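Local coordinates for protein possible adhesin (Caldicellulosiruptor kronotskyensis, PDB 4WA0) that probably mediates attachment of the bacterium to cellulose, the chain here being the C-terminal, beta-helical domain of a tapirin, at residues Gln118-Ser123 against Leu139-Gly144; Ile76-Lys81 against Thr99-Gln104; Val162-Leu167 against Ala181-Ala186. All blocks are in the same frame, centred on the assembly; numbering follows the deposited sequence. Where two conformers were deposited one is given.

All three contacts pair successive rungs on one face of the parallel beta-helix, and strands 76-79, 99-102, 119-121, 139-142, 161-164 and 182-185 follow one another along it. Interaction 2 lies nearest the middle of the chain and is buried, with helix 217-224 packed over Tyr78. Interactions 1 and 3 are partly buried and lie farther out, beneath loop residues such as Tyr212 and Pro213. Mostly aliphatic side chains line the interior in each case; the outward row differs, being a phenylalanine beside a serine in 118-123/139-144, obliquely set tyrosines in interaction 2 and parallel tyrosines in interaction 3. Interaction 1 touches both others, whereas interactions 2 and 3 stay about 11 Å apart at their nearest atoms.

Interaction 1: residues Gln118-Ser123 against Leu139-Gly144; sequences QLFSDS and LASIRG
Leu119 and Ser121 pair with Leu139, Ser141 and Arg143 through parallel strands whose axes run 4.7 Å apart at 5° to each other, joined by backbone bonds that alternate from one rung to the other. On the face of Leu119, its CD2 crosses to Ile142 CG1 at 3.7 Å, while its CB meets Ala140 CB at 4.0 Å. On the other face the Phe120 ring leans over the gap: CD2 lies 3.8 Å from Ser141 CB, and CZ approaches Leu139 CD2 at 3.9 Å. With CG of Phe120 anti to the carbonyl carbon (chi1 -65°), the ring starts back beside its own backbone N, with the side-chain carbon CD of Gln118 in plane at its edge.

Just past the strand, Ser121 OG accepts from Ser123 N at 3.0 Å, an ST turn. One water donates to Ser121 O (2.9 Å) and Ser141 OG and accepts from Arg143 NE, linking Arg143 NE and Ser141 OG to Ser121 O on the facing rung. Ser141 OG also bonds Pro213 O.

Strand 99-102 flanks the pair through Ile100 and Tyr101, whose OH bonds Asp122 OD2; strand 161-164 lies beyond Leu139 and Ile142, and Pro216 packs on Phe120.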
loop_
_atom_site.group_PDB
_atom_site.type_symbol
_atom_site.label_atom_id
_atom_site.label_comp_id
_atom_site.label_asym_id
_atom_site.label_seq_id
_atom_site.Cartn_x
_atom_site.Cartn_y
_atom_site.Cartn_z
ATOM N N GLN A 118 1.256 1.358 16.116
ATOM C CA GLN A 118 1.537 0.014 16.576
ATOM C C GLN A 118 2.149 -0.771 15.458
ATOM O O GLN A 118 1.724 -0.685 14.304
ATOM C CB GLN A 118 0.361 -0.679 17.219
ATOM C CG GLN A 118 -0.888 -0.644 16.469
ATOM C CD GLN A 118 -2.062 -1.309 17.177
ATOM O OE1 GLN A 118 -2.061 -1.580 18.392
ATOM N NE2 GLN A 118 -3.115 -1.532 16.408
ATOM N N LEU A 119 3.216 -1.456 15.805
ATOM C CA LEU A 119 3.986 -2.313 14.902
ATOM C C LEU A 119 3.991 -3.742 15.423
ATOM O O LEU A 119 4.274 -4.027 16.610
ATOM C CB LEU A 119 5.424 -1.770 14.845
ATOM C CG LEU A 119 6.386 -2.476 13.901
ATOM C CD1 LEU A 119 7.400 -1.511 13.372
ATOM C CD2 LEU A 119 7.058 -3.687 14.540
ATOM N N PHE A 120 3.762 -4.682 14.510
ATOM C CA PHE A 120 3.827 -6.120 14.833
ATOM C C PHE A 120 4.622 -6.790 13.794
ATOM O O PHE A 120 4.247 -6.685 12.601
ATOM C CB PHE A 120 2.432 -6.721 14.838
ATOM C CG PHE A 120 1.542 -6.187 15.902
ATOM C CD1 PHE A 120 0.775 -5.062 15.688
ATOM C CD2 PHE A 120 1.481 -6.812 17.138
ATOM C CE1 PHE A 120 -0.004 -4.550 16.700
ATOM C CE2 PHE A 120 0.704 -6.290 18.158
ATOM C CZ PHE A 120 -0.010 -5.145 17.934
ATOM N N SER A 121 5.718 -7.445 14.179
ATOM C CA SER A 121 6.545 -8.179 13.265
ATOM C C SER A 121 6.742 -9.548 13.829
ATOM O O SER A 121 7.044 -9.702 15.052
ATOM C CB SER A 121 7.901 -7.534 13.034
ATOM O OG SER A 121 8.811 -8.501 12.508
ATOM N N ASP A 122 6.621 -10.555 12.977
ATOM C CA ASP A 122 6.810 -11.955 13.384
ATOM C C ASP A 122 8.260 -12.398 13.229
ATOM O O ASP A 122 8.602 -13.545 13.536
ATOM C CB ASP A 122 5.833 -12.911 12.658
ATOM C CG ASP A 122 4.414 -12.771 13.129
ATOM O OD1 ASP A 122 4.196 -12.217 14.248
ATOM O OD2 ASP A 122 3.525 -13.301 12.389
ATOM N N SER A 123 9.136 -11.459 12.850
ATOM C CA SER A 123 10.543 -11.738 12.627
ATOM C C SER A 123 11.388 -10.519 13.003
ATOM O O SER A 123 11.138 -9.863 14.035
ATOM C CB SER A 123 10.724 -12.244 11.171
ATOM O OG SER A 123 12.062 -12.591 10.882
ATOM N N LEU A 139 2.913 1.066 20.653
ATOM C CA LEU A 139 3.184 -0.319 20.879
ATOM C C LEU A 139 3.977 -0.958 19.754
ATOM O O LEU A 139 3.758 -0.669 18.556
ATOM C CB LEU A 139 1.866 -1.013 21.025
ATOM C CG LEU A 139 1.728 -2.506 21.180
ATOM C CD1 LEU A 139 2.256 -2.874 22.544
ATOM C CD2 LEU A 139 0.286 -2.995 21.169
ATOM N N ALA A 140 4.898 -1.844 20.109
ATOM C CA ALA A 140 5.590 -2.652 19.081
ATOM C C ALA A 140 5.886 -4.017 19.692
ATOM O O ALA A 140 6.205 -4.155 20.897
ATOM C CB ALA A 140 6.866 -1.994 18.555
ATOM N N SER A 141 5.692 -5.001 18.874
ATOM C CA SER A 141 5.939 -6.386 19.192
ATOM C C SER A 141 6.738 -6.974 18.057
ATOM O O SER A 141 6.204 -7.127 16.906
ATOM C CB SER A 141 4.578 -7.085 19.365
ATOM O OG SER A 141 4.737 -8.460 19.622
ATOM N N ILE A 142 7.995 -7.323 18.376
ATOM C CA ILE A 142 8.981 -7.791 17.408
ATOM C C ILE A 142 9.519 -9.104 17.894
ATOM O O ILE A 142 10.263 -9.137 18.874
ATOM C CB ILE A 142 10.103 -6.749 17.213
ATOM C CG1 ILE A 142 9.476 -5.410 16.754
ATOM C CG2 ILE A 142 11.210 -7.298 16.326
ATOM C CD1 ILE A 142 10.416 -4.236 16.741
ATOM N N ARG A 143 9.209 -10.193 17.195
ATOM C CA ARG A 143 9.543 -11.522 17.733
ATOM C C ARG A 143 10.979 -11.878 17.554
ATOM O O ARG A 143 11.475 -12.773 18.218
ATOM C CB ARG A 143 8.678 -12.650 17.125
ATOM C CG ARG A 143 7.194 -12.429 17.213
ATOM C CD ARG A 143 6.773 -12.346 18.626
ATOM N NE ARG A 143 5.282 -12.313 18.760
ATOM C CZ ARG A 143 4.531 -13.242 19.330
ATOM N NH1 ARG A 143 5.082 -14.368 19.779
ATOM N NH2 ARG A 143 3.202 -13.051 19.434
ATOM N N GLY A 144 11.629 -11.239 16.605
ATOM C CA GLY A 144 13.044 -11.375 16.433
ATOM C C GLY A 144 13.854 -10.200 16.958
ATOM O O GLY A 144 13.627 -9.676 18.041
HETATM O O HOH W 1 4.736 -9.796 16.752
#

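Interaction 2: residues Ile76-Lys81 against Thr99-Gln104; sequences IIYVEK and TIYVGQ
Tyr78 and Tyr101 hold the outward side of this pairing, their side chains lying side by side and pointing the same way. The rings are inclined at 40° with centroids 5.2 Å apart, and Tyr101 CD2 sits over one face of Tyr78, 3.7 Å from its CE2. Both have CG anti to the backbone N (chi1 175° and 165°), which starts each ring beside its own carbonyl carbon. Gly103 N lies over a face of the Tyr101 ring, offset toward the rim, while its hydrogen goes to Val79 O.

Backbone bonds zip the strands in strict parallel register, from Ile77 N to Thr99 O through to Gly103 N to Val79 O. Past the strand ends, Gln104 N reaches Lys81 O at 2.9 Å, coming from above the carbonyl plane. Alignment of equivalent residues on successive coils, as in this register, is the hallmark of a parallel beta-helix.

Apolar contacts line the interior, where Ile77 CB meets Ile100 CG1 at 4.0 Å and Ile95 and Ala97 of strand 93-97 face Ile77. On the outside, Ile76 CG1 rests 3.9 Å from Thr99 CB, and helix 217-224 covers Tyr78. The extended chains of Lys81 and Gln104 run alongside each other, Lys81 CB 3.8 Å from Gln104 NE2.

Water-mediated links gather on Glu80 O, which takes two waters: one also donates to Tyr101 OH, the other to Gln104 OE1. Tyr101 OH bonds Asp122 too, and Thr99 OG1 pairs with Gln118.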
loop_
_atom_site.group_PDB
_atom_site.type_symbol
_atom_site.label_atom_id
_atom_site.label_comp_id
_atom_site.label_asym_id
_atom_site.label_seq_id
_atom_site.Cartn_x
_atom_site.Cartn_y
_atom_site.Cartn_z
ATOM N N ILE A 76 -4.438 0.165 8.435
ATOM C CA ILE A 76 -3.505 -0.942 8.462
ATOM C C ILE A 76 -2.634 -1.064 7.205
ATOM O O ILE A 76 -3.129 -0.952 6.116
ATOM C CB ILE A 76 -4.264 -2.279 8.680
ATOM C CG1 ILE A 76 -4.905 -2.307 10.086
ATOM C CG2 ILE A 76 -3.359 -3.477 8.409
ATOM C CD1 ILE A 76 -5.946 -3.384 10.350
ATOM N N ILE A 77 -1.334 -1.271 7.397
ATOM C CA ILE A 77 -0.426 -1.810 6.376
ATOM C C ILE A 77 -0.275 -3.310 6.776
ATOM O O ILE A 77 0.250 -3.617 7.874
ATOM C CB ILE A 77 0.946 -1.090 6.372
ATOM C CG1 ILE A 77 0.779 0.407 5.996
ATOM C CG2 ILE A 77 1.902 -1.754 5.380
ATOM C CD1 ILE A 77 2.026 1.177 5.867
ATOM N N TYR A 78 -0.594 -4.192 5.854
ATOM C CA TYR A 78 -0.437 -5.604 6.075
ATOM C C TYR A 78 0.476 -6.160 5.054
ATOM O O TYR A 78 0.237 -5.992 3.893
ATOM C CB TYR A 78 -1.788 -6.295 6.060
ATOM C CG TYR A 78 -1.751 -7.814 6.161
ATOM C CD1 TYR A 78 -1.364 -8.591 5.104
ATOM C CD2 TYR A 78 -2.196 -8.467 7.301
ATOM C CE1 TYR A 78 -1.389 -10.005 5.157
ATOM C CE2 TYR A 78 -2.173 -9.865 7.382
ATOM C CZ TYR A 78 -1.739 -10.610 6.320
ATOM O OH TYR A 78 -1.749 -11.981 6.288
ATOM N N VAL A 79 1.520 -6.836 5.494
ATOM C CA VAL A 79 2.471 -7.494 4.567
ATOM C C VAL A 79 2.616 -8.933 5.003
ATOM O O VAL A 79 3.138 -9.223 6.090
ATOM C CB VAL A 79 3.819 -6.790 4.569
ATOM C CG1 VAL A 79 4.788 -7.427 3.557
ATOM C CG2 VAL A 79 3.651 -5.298 4.244
ATOM N N GLU A 80 2.181 -9.870 4.162
ATOM C CA GLU A 80 2.287 -11.283 4.544
ATOM C C GLU A 80 3.745 -11.782 4.678
ATOM O O GLU A 80 4.069 -12.591 5.582
ATOM C CB GLU A 80 1.483 -12.125 3.531
ATOM C CG GLU A 80 1.495 -13.626 3.822
ATOM C CD GLU A 80 1.002 -14.495 2.663
ATOM O OE1 GLU A 80 -0.185 -14.451 2.350
ATOM O OE2 GLU A 80 1.806 -15.294 2.092
ATOM N N LYS A 81 4.621 -11.342 3.771
ATOM C CA LYS A 81 6.052 -11.739 3.775
ATOM C C LYS A 81 6.910 -10.588 4.262
ATOM O O LYS A 81 6.602 -10.097 5.359
ATOM C CB LYS A 81 6.442 -12.378 2.429
ATOM C CG LYS A 81 5.513 -13.534 2.063
ATOM C CD LYS A 81 5.898 -14.155 0.738
ATOM C CE LYS A 81 4.905 -15.291 0.432
ATOM N NZ LYS A 81 5.313 -15.877 -0.863
ATOM N N THR A 99 -1.287 1.131 12.042
ATOM C CA THR A 99 -0.987 -0.282 12.456
ATOM C C THR A 99 -0.187 -0.857 11.307
ATOM O O THR A 99 -0.545 -0.639 10.174
ATOM C CB THR A 99 -2.212 -1.106 12.663
ATOM O OG1 THR A 99 -3.041 -0.568 13.725
ATOM C CG2 THR A 99 -1.879 -2.587 12.953
ATOM N N ILE A 100 0.971 -1.453 11.576
ATOM C CA ILE A 100 1.699 -2.195 10.514
ATOM C C ILE A 100 1.943 -3.613 11.017
ATOM O O ILE A 100 2.356 -3.785 12.181
ATOM C CB ILE A 100 2.997 -1.481 10.071
ATOM C CG1 ILE A 100 3.732 -2.266 8.970
ATOM C CG2 ILE A 100 3.979 -1.163 11.233
ATOM C CD1 ILE A 100 4.722 -1.487 8.190
ATOM N N TYR A 101 1.673 -4.617 10.172
ATOM C CA TYR A 101 2.014 -5.967 10.462
ATOM C C TYR A 101 2.885 -6.472 9.338
ATOM O O TYR A 101 2.509 -6.292 8.173
ATOM C CB TYR A 101 0.734 -6.805 10.515
ATOM C CG TYR A 101 0.991 -8.280 10.458
ATOM C CD1 TYR A 101 1.574 -8.946 11.597
ATOM C CD2 TYR A 101 0.844 -9.019 9.287
ATOM C CE1 TYR A 101 1.908 -10.292 11.522
ATOM C CE2 TYR A 101 1.132 -10.394 9.243
ATOM C CZ TYR A 101 1.679 -11.013 10.339
ATOM O OH TYR A 101 1.979 -12.374 10.272
ATOM N N VAL A 102 3.998 -7.128 9.664
ATOM C CA VAL A 102 4.872 -7.781 8.698
ATOM C C VAL A 102 5.114 -9.193 9.193
ATOM O O VAL A 102 5.656 -9.408 10.292
ATOM C CB VAL A 102 6.166 -7.016 8.505
ATOM C CG1 VAL A 102 7.077 -7.635 7.497
ATOM C CG2 VAL A 102 5.924 -5.589 8.008
ATOM N N GLY A 103 4.806 -10.166 8.323
ATOM C CA GLY A 103 4.911 -11.580 8.683
ATOM C C GLY A 103 6.325 -12.090 8.687
ATOM O O GLY A 103 6.641 -12.977 9.476
ATOM N N GLN A 104 7.172 -11.594 7.797
ATOM C CA GLN A 104 8.601 -11.935 7.769
ATOM C C GLN A 104 9.410 -10.644 8.122
ATOM O O GLN A 104 9.095 -9.999 9.088
ATOM C CB GLN A 104 8.951 -12.603 6.455
ATOM C CG GLN A 104 8.171 -13.910 6.261
ATOM C CD GLN A 104 8.330 -14.603 4.885
ATOM O OE1 GLN A 104 7.590 -15.520 4.556
ATOM N NE2 GLN A 104 9.283 -14.203 4.132
HETATM O O HOH W 2 2.458 -13.896 7.414
HETATM O O HOH W 3 5.043 -15.189 5.721
#

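Interaction 3: residues Val162-Leu167 against Ala181-Ala186; sequences VYCNSL and AKLYLA
Tyr163 and Tyr184 share a first torsion that sets CG anti to the carbonyl carbon (chi1 -59° and -55°), and closely similar second torsions turn their rings alike. The two phenols therefore project the same way from adjacent rungs, with planes only 2° from parallel and centroids 4.5 Å apart. They are slid against each other, so overlap is slight: Tyr184 CD1 sits over one face of Tyr163, 3.4 Å from its CE2, and that CE2 in turn lies over a face of Tyr184 near the rim. Val162 O lies in the plane of the Tyr184 ring, at its edge.

The carbonyl of Val162 also accepts from Tyr184 N, and Cys164 N donates to Tyr184 O, so the backbone to either side of Tyr163 is bonded to Tyr184. Parallel pairing continues at both ends, from Val162 N to Lys182 O and from Ala186 N to Cys164 O.

Facing the interior, Val162 CG1 touches Leu183 CD1 at 3.7 Å, and Cys164 CB meets Leu185 CD2 at 3.9 Å. The chain then turns at Asn165 onto the next face of the beta-helix, which brings Leu167 round so that its CB lies 4.0 Å from Leu185 CD1. Leu156 of strand 153-156 packs on Val162 and Leu183 from another face, adding to the hydrophobic interior. At the corner Asn165 ND2 approaches Ala186 CB at 3.4 Å, and Ser166 OG donates to Asn165 OD1.

Outside, Phe210 meets the Tyr163 ring and touches Tyr184, while Lys182 NZ folds back to Ser160 O. The chemistry thus divides by side: aliphatic groups and the CB of Cys164 pack within the coil, whereas the partly exposed side carries two near-parallel tyrosine rings, their spacing set by the parallel backbone bonds that fix adjacent rungs.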
loop_
_atom_site.group_PDB
_atom_site.type_symbol
_atom_site.label_atom_id
_atom_site.label_comp_id
_atom_site.label_asym_id
_atom_site.label_seq_id
_atom_site.Cartn_x
_atom_site.Cartn_y
_atom_site.Cartn_z
ATOM N N VAL A 162 7.297 -1.500 24.099
ATOM C CA VAL A 162 7.929 -2.166 22.952
ATOM C C VAL A 162 8.520 -3.468 23.435
ATOM O O VAL A 162 9.263 -3.452 24.418
ATOM C CB VAL A 162 9.046 -1.278 22.418
ATOM C CG1 VAL A 162 9.860 -2.060 21.432
ATOM C CG2 VAL A 162 8.458 -0.022 21.830
ATOM N N TYR A 163 8.263 -4.560 22.746
ATOM C CA TYR A 163 8.671 -5.900 23.191
ATOM C C TYR A 163 9.468 -6.522 22.055
ATOM O O TYR A 163 8.924 -6.589 20.976
ATOM C CB TYR A 163 7.472 -6.715 23.455
ATOM C CG TYR A 163 6.482 -6.195 24.508
ATOM C CD1 TYR A 163 5.594 -5.218 24.186
ATOM C CD2 TYR A 163 6.466 -6.712 25.835
ATOM C CE1 TYR A 163 4.703 -4.738 25.113
ATOM C CE2 TYR A 163 5.565 -6.257 26.764
ATOM C CZ TYR A 163 4.686 -5.259 26.388
ATOM O OH TYR A 163 3.797 -4.738 27.295
ATOM N N CYS A 164 10.734 -6.885 22.269
ATOM C CA CYS A 164 11.625 -7.466 21.201
ATOM C C CYS A 164 12.376 -8.629 21.814
ATOM O O CYS A 164 12.687 -8.646 22.986
ATOM C CB CYS A 164 12.700 -6.529 20.516
ATOM S SG CYS A 164 12.194 -4.829 20.312
ATOM N N ASN A 165 12.728 -9.582 20.996
ATOM C CA ASN A 165 13.650 -10.583 21.470
ATOM C C ASN A 165 15.045 -10.103 21.751
ATOM O O ASN A 165 15.639 -10.467 22.759
ATOM C CB ASN A 165 13.703 -11.772 20.468
ATOM C CG ASN A 165 14.564 -12.898 20.969
ATOM O OD1 ASN A 165 15.694 -13.071 20.486
ATOM N ND2 ASN A 165 14.128 -13.554 22.011
ATOM N N SER A 166 15.584 -9.299 20.849
ATOM C CA SER A 166 16.969 -8.865 20.885
ATOM C C SER A 166 17.082 -7.501 20.226
ATOM O O SER A 166 16.246 -7.128 19.386
ATOM C CB SER A 166 17.844 -9.861 20.094
ATOM O OG SER A 166 17.908 -11.120 20.752
ATOM N N LEU A 167 18.129 -6.788 20.630
ATOM C CA LEU A 167 18.428 -5.460 20.154
ATOM C C LEU A 167 19.861 -5.352 19.754
ATOM O O LEU A 167 20.756 -5.791 20.521
ATOM C CB LEU A 167 18.118 -4.465 21.243
ATOM C CG LEU A 167 18.368 -3.005 20.879
ATOM C CD1 LEU A 167 17.509 -2.447 19.746
ATOM C CD2 LEU A 167 18.315 -2.141 22.124
ATOM N N ALA A 181 8.469 5.683 28.258
ATOM C CA ALA A 181 8.498 4.578 27.292
ATOM C C ALA A 181 9.049 3.337 28.050
ATOM O O ALA A 181 9.882 3.457 29.017
ATOM C CB ALA A 181 9.386 4.922 26.115
ATOM N N LYS A 182 8.583 2.158 27.673
ATOM C CA LYS A 182 8.957 0.907 28.329
ATOM C C LYS A 182 9.497 -0.024 27.243
ATOM O O LYS A 182 8.717 -0.392 26.300
ATOM C CB LYS A 182 7.710 0.234 28.924
ATOM C CG LYS A 182 7.075 1.155 29.972
ATOM C CD LYS A 182 5.735 0.717 30.546
ATOM C CE LYS A 182 4.628 0.674 29.499
ATOM N NZ LYS A 182 4.401 2.044 28.934
ATOM N N LEU A 183 10.777 -0.396 27.326
ATOM C CA LEU A 183 11.369 -1.379 26.420
ATOM C C LEU A 183 11.587 -2.704 27.164
ATOM O O LEU A 183 12.213 -2.723 28.237
ATOM C CB LEU A 183 12.708 -0.922 25.904
ATOM C CG LEU A 183 13.527 -1.822 24.949
ATOM C CD1 LEU A 183 12.717 -2.192 23.736
ATOM C CD2 LEU A 183 14.856 -1.133 24.645
ATOM N N TYR A 184 11.110 -3.779 26.568
ATOM C CA TYR A 184 11.256 -5.132 27.120
ATOM C C TYR A 184 12.040 -5.959 26.149
ATOM O O TYR A 184 11.638 -6.047 24.996
ATOM C CB TYR A 184 9.927 -5.835 27.393
ATOM C CG TYR A 184 8.904 -5.113 28.287
ATOM C CD1 TYR A 184 8.044 -4.163 27.769
ATOM C CD2 TYR A 184 8.728 -5.485 29.613
ATOM C CE1 TYR A 184 7.078 -3.543 28.589
ATOM C CE2 TYR A 184 7.802 -4.871 30.415
ATOM C CZ TYR A 184 6.960 -3.914 29.884
ATOM O OH TYR A 184 5.985 -3.345 30.665
ATOM N N LEU A 185 13.188 -6.518 26.597
ATOM C CA LEU A 185 14.020 -7.321 25.746
ATOM C C LEU A 185 14.123 -8.667 26.364
ATOM O O LEU A 185 14.355 -8.761 27.577
ATOM C CB LEU A 185 15.418 -6.647 25.640
ATOM C CG LEU A 185 15.409 -5.280 24.985
ATOM C CD1 LEU A 185 16.795 -4.724 25.041
ATOM C CD2 LEU A 185 14.914 -5.412 23.551
ATOM N N ALA A 186 13.950 -9.715 25.573
ATOM C CA ALA A 186 14.067 -11.114 26.065
ATOM C C ALA A 186 15.505 -11.514 26.388
ATOM O O ALA A 186 15.725 -12.483 27.028
ATOM C CB ALA A 186 13.496 -12.060 25.029
#